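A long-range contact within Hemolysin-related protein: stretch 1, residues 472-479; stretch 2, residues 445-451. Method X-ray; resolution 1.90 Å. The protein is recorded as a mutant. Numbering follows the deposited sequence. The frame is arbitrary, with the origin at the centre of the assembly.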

# COMPACT_ATOMS: atom_id res chain seq x y z
N ASN A 472 -16.28 -3.09 24.00
CA ASN A 472 -16.14 -1.76 24.57
C ASN A 472 -15.93 -0.66 23.53
O ASN A 472 -16.05 0.52 23.88
CB ASN A 472 -14.97 -1.73 25.56
CG ASN A 472 -14.94 -0.47 26.40
OD1 ASN A 472 -15.97 -0.02 26.91
ND2 ASN A 472 -13.76 0.12 26.54
N SER A 473 -15.59 -1.00 22.29
CA SER A 473 -15.21 0.02 21.31
C SER A 473 -15.77 -0.29 19.93
O SER A 473 -16.46 0.54 19.34
CB SER A 473 -13.68 0.14 21.26
OG SER A 473 -13.21 0.64 20.01
N GLY A 474 -15.47 -1.48 19.41
CA GLY A 474 -15.83 -1.80 18.05
C GLY A 474 -15.01 -1.10 17.00
O GLY A 474 -15.38 -1.12 15.82
N LYS A 475 -13.90 -0.46 17.38
CA LYS A 475 -13.06 0.26 16.43
C LYS A 475 -11.60 -0.20 16.44
O LYS A 475 -10.79 0.37 15.70
CB LYS A 475 -13.11 1.77 16.72
CG LYS A 475 -14.51 2.38 16.65
CD LYS A 475 -14.47 3.90 16.78
CE LYS A 475 -15.86 4.52 16.79
NZ LYS A 475 -16.66 4.10 17.97
N ILE A 476 -11.26 -1.21 17.24
CA ILE A 476 -9.85 -1.52 17.47
C ILE A 476 -9.15 -1.83 16.14
O ILE A 476 -9.74 -2.37 15.20
CB ILE A 476 -9.69 -2.69 18.46
CG1 ILE A 476 -8.22 -2.90 18.84
CG2 ILE A 476 -10.28 -3.99 17.88
CD1 ILE A 476 -7.59 -1.73 19.60
N GLY A 477 -7.88 -1.45 16.07
CA GLY A 477 -7.14 -1.55 14.84
C GLY A 477 -6.44 -2.89 14.66
O GLY A 477 -6.39 -3.72 15.56
N VAL A 478 -5.91 -3.06 13.46
CA VAL A 478 -5.09 -4.20 13.08
C VAL A 478 -3.95 -3.67 12.21
O VAL A 478 -4.02 -2.56 11.67
CB VAL A 478 -5.89 -5.26 12.30
CG1 VAL A 478 -6.98 -5.86 13.18
CG2 VAL A 478 -6.49 -4.66 11.04
N SER A 479 -2.90 -4.47 12.09
CA SER A 479 -1.82 -4.19 11.14
C SER A 479 -1.34 -5.52 10.58
O SER A 479 -1.84 -6.59 10.94
CB SER A 479 -0.69 -3.40 11.80
OG SER A 479 -0.01 -4.19 12.75
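Stretch 2 (445-451) IVYAGYY

Stretch 2 runs nearly antiparallel to stretch 1, with end-to-end directions 164° apart. It enters as the end of a β-strand, Ile445 to Ala448, and leaves that conformation at Gly449 (phi/psi -105/-161°); Tyr450 follows with compact backbone angles of -64/-32°. The register pairs Gly474 with Tyr450 (CA to CA 4.0 Å), Ile476 with Ala448 (CA to CA 6.2 Å) and Val478 with Tyr447 (CA to CA 6.3 Å), so the two backbones come closest at the glycine. Together the stretches bury 383 Å².

No clear direct hydrogen bond links them; water fills the wider gap in the middle. One water lies 2.8 Å from Ala448 O and 2.8 Å from Ile476 O, bridging the two carbonyls, while a second accepts from Ala448 N at 2.9 Å and lies 2.9 Å from Ile476 O.

The tightest packing involves Tyr450. Its CB points sideways, but chi1 of -83° (m) and chi2 of -79° bring the ring round so that one face lies against Gly474. Gly474 CA sits 3.4 Å from the centroid of the Tyr450 ring and 11° off its normal, a CH-pi contact almost directly over the face. Such an approach requires glycine: an ideal CB on Gly474 would fall 2.3 Å from Tyr450 CZ, and the positive phi of 72° independently favours this residue. At the tip of the ring, Tyr450 OH reaches to 3.3 Å from Ser473 O, and a water lies 2.8 Å from Tyr450 OH. The same water donates to Ser473 O at 3.1 Å and accepts from Lys475 NZ at 2.7 Å. Although the CB of Lys475 points away from stretch 2, its m, t, t, p conformation carries the amino group back to this site. Within stretch 1, Lys475 N donates to Ser473 OG at 2.9 Å, with Ser473 in the t rotamer.

The side chains of Ala448, Ile476, Val478 and Val446 pack through apolar contacts. Ala448 points toward stretch 1, and its small side chain is met by two larger ones: Ile476 CG2 lies 3.5 Å from Ala448 CB, and Val478 CG1 4.2 Å from Ala448 CB. In Ile476 (chi1 t, chi2 p), CG2 makes this contact while CD1 extends away from stretch 2. Val478, chi1 m, points toward the strand and spreads its methyls along it, with CG2 4.2 Å from Val446 CG1 and, as a methyl against a backbone carbonyl, 3.6 Å from Val446 O. Val446, chi1 p, also points toward stretch 1, whereas the intervening Tyr447 points away, as strand alternation dictates.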

# COMPACT_ATOMS: atom_id res chain seq x y z
N ILE A 445 -8.44 -8.19 2.79
CA ILE A 445 -8.85 -7.03 3.58
C ILE A 445 -9.26 -7.56 4.95
O ILE A 445 -10.17 -8.39 5.04
CB ILE A 445 -10.01 -6.28 2.93
CG1 ILE A 445 -9.60 -5.75 1.55
CG2 ILE A 445 -10.48 -5.14 3.81
CD1 ILE A 445 -10.78 -5.58 0.61
N VAL A 446 -8.60 -7.08 6.00
CA VAL A 446 -8.86 -7.59 7.34
C VAL A 446 -9.18 -6.43 8.26
O VAL A 446 -8.58 -5.35 8.16
CB VAL A 446 -7.67 -8.42 7.87
CG1 VAL A 446 -6.43 -7.55 8.04
CG2 VAL A 446 -8.03 -9.12 9.18
N TYR A 447 -10.13 -6.65 9.17
CA TYR A 447 -10.51 -5.64 10.14
C TYR A 447 -11.16 -6.30 11.35
O TYR A 447 -11.66 -7.43 11.28
CB TYR A 447 -11.47 -4.60 9.54
CG TYR A 447 -12.90 -5.06 9.40
CD1 TYR A 447 -13.31 -5.82 8.30
CD2 TYR A 447 -13.86 -4.72 10.34
CE1 TYR A 447 -14.63 -6.23 8.16
CE2 TYR A 447 -15.17 -5.12 10.21
CZ TYR A 447 -15.55 -5.87 9.12
OH TYR A 447 -16.87 -6.27 9.00
N ALA A 448 -11.16 -5.56 12.45
CA ALA A 448 -11.78 -6.00 13.69
C ALA A 448 -13.09 -5.27 13.90
O ALA A 448 -13.16 -4.05 13.74
CB ALA A 448 -10.85 -5.75 14.88
N GLY A 449 -14.13 -6.02 14.26
CA GLY A 449 -15.40 -5.46 14.66
C GLY A 449 -15.61 -5.55 16.16
O GLY A 449 -14.66 -5.71 16.93
N TYR A 450 -16.87 -5.44 16.58
CA TYR A 450 -17.17 -5.58 18.00
C TYR A 450 -16.85 -6.98 18.53
O TYR A 450 -16.46 -7.12 19.69
CB TYR A 450 -18.64 -5.25 18.27
CG TYR A 450 -18.92 -3.77 18.42
CD1 TYR A 450 -18.63 -3.11 19.60
CD2 TYR A 450 -19.46 -3.04 17.37
CE1 TYR A 450 -18.88 -1.75 19.74
CE2 TYR A 450 -19.71 -1.68 17.50
CZ TYR A 450 -19.42 -1.05 18.68
OH TYR A 450 -19.67 0.30 18.81
N TYR A 451 -17.01 -8.00 17.69
CA TYR A 451 -16.96 -9.40 18.12
C TYR A 451 -15.83 -10.23 17.52
O TYR A 451 -15.48 -11.26 18.11
CB TYR A 451 -18.28 -10.11 17.78
CG TYR A 451 -19.53 -9.48 18.38
CD1 TYR A 451 -19.54 -8.96 19.66
CD2 TYR A 451 -20.71 -9.41 17.64
CE1 TYR A 451 -20.69 -8.38 20.20
CE2 TYR A 451 -21.85 -8.85 18.16
CZ TYR A 451 -21.84 -8.33 19.44
OH TYR A 451 -22.98 -7.77 19.95
O HOH W 1 -11.82 -1.62 13.54
O HOH W 2 -9.40 -3.23 12.48
O HOH W 3 -18.09 1.97 17.17